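PDB 4NAV: 3-deoxy-D-manno-octulosonate 8-phosphate phosphatase KdsC from Xanthomonas campestris pv. campestris, which probably hydrolyses 3-deoxy-D-manno-octulosonate 8-phosphate to KDO and inorganic phosphate, a magnesium-dependent step of lipopolysaccharide biosynthesis. Local coordinates for residues L22-V27 against D111-M116. Sequence-based numbering, arbitrary orientation.
Sequences LACFDV and DQVLFM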
ATOM      1  N   LEU A  22     -19.665  12.295  21.780  1.00 35.88           N
ATOM      2  CA  LEU A  22     -18.682  12.990  20.954  1.00 35.85           C
ATOM      3  C   LEU A  22     -17.571  12.009  20.663  1.00 33.85           C
ATOM      4  O   LEU A  22     -17.006  11.396  21.572  1.00 31.42           O
ATOM      5  CB  LEU A  22     -18.174  14.227  21.673  1.00 37.49           C
ATOM      6  CG  LEU A  22     -16.939  14.896  21.057  1.00 39.34           C
ATOM      7  CD1 LEU A  22     -17.308  15.574  19.757  1.00 40.42           C
ATOM      8  CD2 LEU A  22     -16.342  15.900  22.016  1.00 40.21           C
ATOM      9  N   ALA A  23     -17.262  11.848  19.379  1.00 34.35           N
ATOM     10  CA  ALA A  23     -16.206  10.925  18.935  1.00 33.27           C
ATOM     11  C   ALA A  23     -15.137  11.717  18.214  1.00 34.14           C
ATOM     12  O   ALA A  23     -15.416  12.335  17.184  1.00 35.76           O
ATOM     13  CB  ALA A  23     -16.784   9.867  18.017  1.00 32.14           C
ATOM     14  N   CYS A  24     -13.916  11.713  18.748  1.00 34.13           N
ATOM     15  CA  CYS A  24     -12.822  12.485  18.159  1.00 34.64           C
ATOM     16  C   CYS A  24     -11.789  11.553  17.625  1.00 34.08           C
ATOM     17  O   CYS A  24     -11.504  10.540  18.240  1.00 34.87           O
ATOM     18  CB  CYS A  24     -12.174  13.367  19.210  1.00 35.62           C
ATOM     19  SG  CYS A  24     -13.313  14.494  20.017  1.00 38.01           S
ATOM     20  N   PHE A  25     -11.173  11.911  16.506  1.00 34.94           N
ATOM     21  CA  PHE A  25     -10.220  11.044  15.837  1.00 33.91           C
ATOM     22  C   PHE A  25      -8.980  11.806  15.431  1.00 35.76           C
ATOM     23  O   PHE A  25      -9.068  12.800  14.715  1.00 36.21           O
ATOM     24  CB  PHE A  25     -10.848  10.471  14.577  1.00 34.00           C
ATOM     25  CG  PHE A  25     -11.983   9.542  14.837  1.00 34.12           C
ATOM     26  CD1 PHE A  25     -11.804   8.163  14.802  1.00 33.83           C
ATOM     27  CD2 PHE A  25     -13.232  10.051  15.131  1.00 35.13           C
ATOM     28  CE1 PHE A  25     -12.853   7.305  15.039  1.00 34.37           C
ATOM     29  CE2 PHE A  25     -14.286   9.203  15.376  1.00 34.67           C
ATOM     30  CZ  PHE A  25     -14.102   7.832  15.330  1.00 34.39           C
ATOM     31  N   ASP A  26      -7.812  11.308  15.843  1.00 36.84           N
ATOM     32  CA  ASP A  26      -6.553  11.718  15.237  1.00 38.21           C
ATOM     33  C   ASP A  26      -6.651  11.446  13.739  1.00 38.32           C
ATOM     34  O   ASP A  26      -7.460  10.643  13.294  1.00 37.86           O
ATOM     35  CB  ASP A  26      -5.398  10.887  15.810  1.00 39.22           C
ATOM     36  CG  ASP A  26      -4.031  11.414  15.402  1.00 40.31           C
ATOM     37  OD1 ASP A  26      -3.884  12.666  15.398  1.00 42.29           O
ATOM     38  OD2 ASP A  26      -3.120  10.590  15.101  1.00 40.97           O
ATOM     39  N   VAL A  27      -5.842  12.110  12.943  1.00 39.72           N
ATOM     40  CA  VAL A  27      -5.840  11.853  11.507  1.00 39.26           C
ATOM     41  C   VAL A  27      -4.779  10.789  11.181  1.00 38.39           C
ATOM     42  O   VAL A  27      -5.105   9.644  10.833  1.00 35.74           O
ATOM     43  CB  VAL A  27      -5.621  13.164  10.718  1.00 40.76           C
ATOM     44  CG1 VAL A  27      -5.550  12.898   9.230  1.00 41.71           C
ATOM     45  CG2 VAL A  27      -6.760  14.139  11.004  1.00 41.71           C
ATOM     46  N   ASP A 111     -16.504  12.242  30.295  1.00 39.26           N
ATOM     47  CA  ASP A 111     -16.903  10.845  30.337  1.00 39.71           C
ATOM     48  C   ASP A 111     -17.857  10.480  29.199  1.00 37.03           C
ATOM     49  O   ASP A 111     -18.212   9.325  29.049  1.00 40.48           O
ATOM     50  CB  ASP A 111     -17.431  10.438  31.717  1.00 43.08           C
ATOM     51  CG  ASP A 111     -18.883  10.816  31.945  1.00 48.17           C
ATOM     52  OD1 ASP A 111     -19.346  11.896  31.526  1.00 52.60           O
ATOM     53  OD2 ASP A 111     -19.585  10.027  32.599  1.00 56.76           O
ATOM     54  N   GLN A 112     -18.264  11.449  28.393  1.00 35.42           N
ATOM     55  CA  GLN A 112     -19.127  11.195  27.247  1.00 34.14           C
ATOM     56  C   GLN A 112     -18.356  11.298  25.926  1.00 32.71           C
ATOM     57  O   GLN A 112     -18.944  11.393  24.865  1.00 33.07           O
ATOM     58  CB  GLN A 112     -20.281  12.195  27.238  1.00 34.77           C
ATOM     59  CG  GLN A 112     -21.155  12.162  28.473  1.00 35.18           C
ATOM     60  CD  GLN A 112     -22.145  13.325  28.503  1.00 37.05           C
ATOM     61  OE1 GLN A 112     -21.768  14.475  28.796  1.00 39.37           O
ATOM     62  NE2 GLN A 112     -23.410  13.036  28.248  1.00 36.26           N
ATOM     63  N   VAL A 113     -17.035  11.255  26.002  1.00 31.57           N
ATOM     64  CA  VAL A 113     -16.184  11.474  24.855  1.00 30.36           C
ATOM     65  C   VAL A 113     -15.333  10.245  24.552  1.00 29.29           C
ATOM     66  O   VAL A 113     -14.806   9.597  25.455  1.00 29.11           O
ATOM     67  CB  VAL A 113     -15.228  12.641  25.118  1.00 31.48           C
ATOM     68  CG1 VAL A 113     -14.398  12.946  23.881  1.00 31.37           C
ATOM     69  CG2 VAL A 113     -16.002  13.868  25.560  1.00 32.23           C
ATOM     70  N   LEU A 114     -15.212   9.948  23.266  1.00 28.34           N
ATOM     71  CA  LEU A 114     -14.349   8.907  22.769  1.00 27.01           C
ATOM     72  C   LEU A 114     -13.236   9.561  22.008  1.00 27.77           C
ATOM     73  O   LEU A 114     -13.486  10.515  21.249  1.00 29.50           O
ATOM     74  CB  LEU A 114     -15.096   8.034  21.789  1.00 26.01           C
ATOM     75  CG  LEU A 114     -14.252   6.974  21.064  1.00 25.17           C
ATOM     76  CD1 LEU A 114     -15.136   5.767  20.807  1.00 24.31           C
ATOM     77  CD2 LEU A 114     -13.609   7.455  19.777  1.00 24.82           C
ATOM     78  N   PHE A 115     -12.010   9.074  22.176  1.00 27.21           N
ATOM     79  CA  PHE A 115     -10.881   9.610  21.422  1.00 27.48           C
ATOM     80  C   PHE A 115     -10.048   8.494  20.874  1.00 27.29           C
ATOM     81  O   PHE A 115      -9.677   7.572  21.607  1.00 28.40           O
ATOM     82  CB  PHE A 115     -10.000  10.501  22.295  1.00 28.62           C
ATOM     83  CG  PHE A 115      -9.049  11.359  21.505  1.00 29.26           C
ATOM     84  CD1 PHE A 115      -9.320  12.711  21.291  1.00 30.08           C
ATOM     85  CD2 PHE A 115      -7.920  10.825  20.967  1.00 28.94           C
ATOM     86  CE1 PHE A 115      -8.471  13.504  20.564  1.00 30.61           C
ATOM     87  CE2 PHE A 115      -7.071  11.606  20.213  1.00 30.17           C
ATOM     88  CZ  PHE A 115      -7.338  12.951  20.022  1.00 31.00           C
ATOM     89  N   MET A 116      -9.733   8.565  19.594  1.00 27.24           N
ATOM     90  CA  MET A 116      -8.907   7.560  18.977  1.00 27.32           C
ATOM     91  C   MET A 116      -7.640   8.190  18.443  1.00 27.82           C
ATOM     92  O   MET A 116      -7.708   9.120  17.633  1.00 27.83           O
ATOM     93  CB  MET A 116      -9.653   6.925  17.843  1.00 27.76           C
ATOM     94  CG  MET A 116      -8.939   5.754  17.231  1.00 28.83           C
ATOM     95  SD  MET A 116      -9.933   5.146  15.887  1.00 30.97           S
ATOM     96  CE  MET A 116      -9.222   3.519  15.667  1.00 31.14           C
TER
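Phe25 and Met116 meet on one face of a parallel strand pair, their side chains crossing obliquely. Met116 SD approaches the ring at a slant, 3.7 Å from both Phe25 CD1 and Phe25 CE1. This is a Met-aromatic contact, with the sulfur 4.8 Å from the ring centroid. Ala23 and Leu114 share this face, and helix 158-169 packs on it through Val162, which touches both Leu114 and Met116.

On the other face lie Leu22, Cys24, Val113 and Phe115. Leu22 and Val113 run side by side, pointing the same way, with Leu22 CD2 4.0 Å from Val113 CG1. Next along, Cys24 CB touches Phe115 CD1 (3.6 Å), while Cys24 O sits over one face of that ring, offset toward the rim. Helix 95-105 packs on this side, Val99 touching both Val113 and Phe115.

Between the two faces five backbone bonds join 22-26 to 112-116, the donor alternating between the strands. They begin with a longer link from Leu22 N to Gln112 O (3.3 Å); Leu114 N to Leu22 O follows at 2.9 Å. These are neighbouring central strands of the Rossmann-like HAD sheet.

The last bond, Asp26 N to Met116 O (2.8 Å), ties down the backbone of Asp26, a predicted magnesium ligand and probably the first aspartate of the HAD-type DxD motif. The Asp26 carboxylate forms a salt bridge with Lys95 and lies close to those of Asp118, the other predicted ligand, and Asp122. Such crowded acidic groups would be expected to need balancing positive charge, consistent with a magnesium site at this end of the strands.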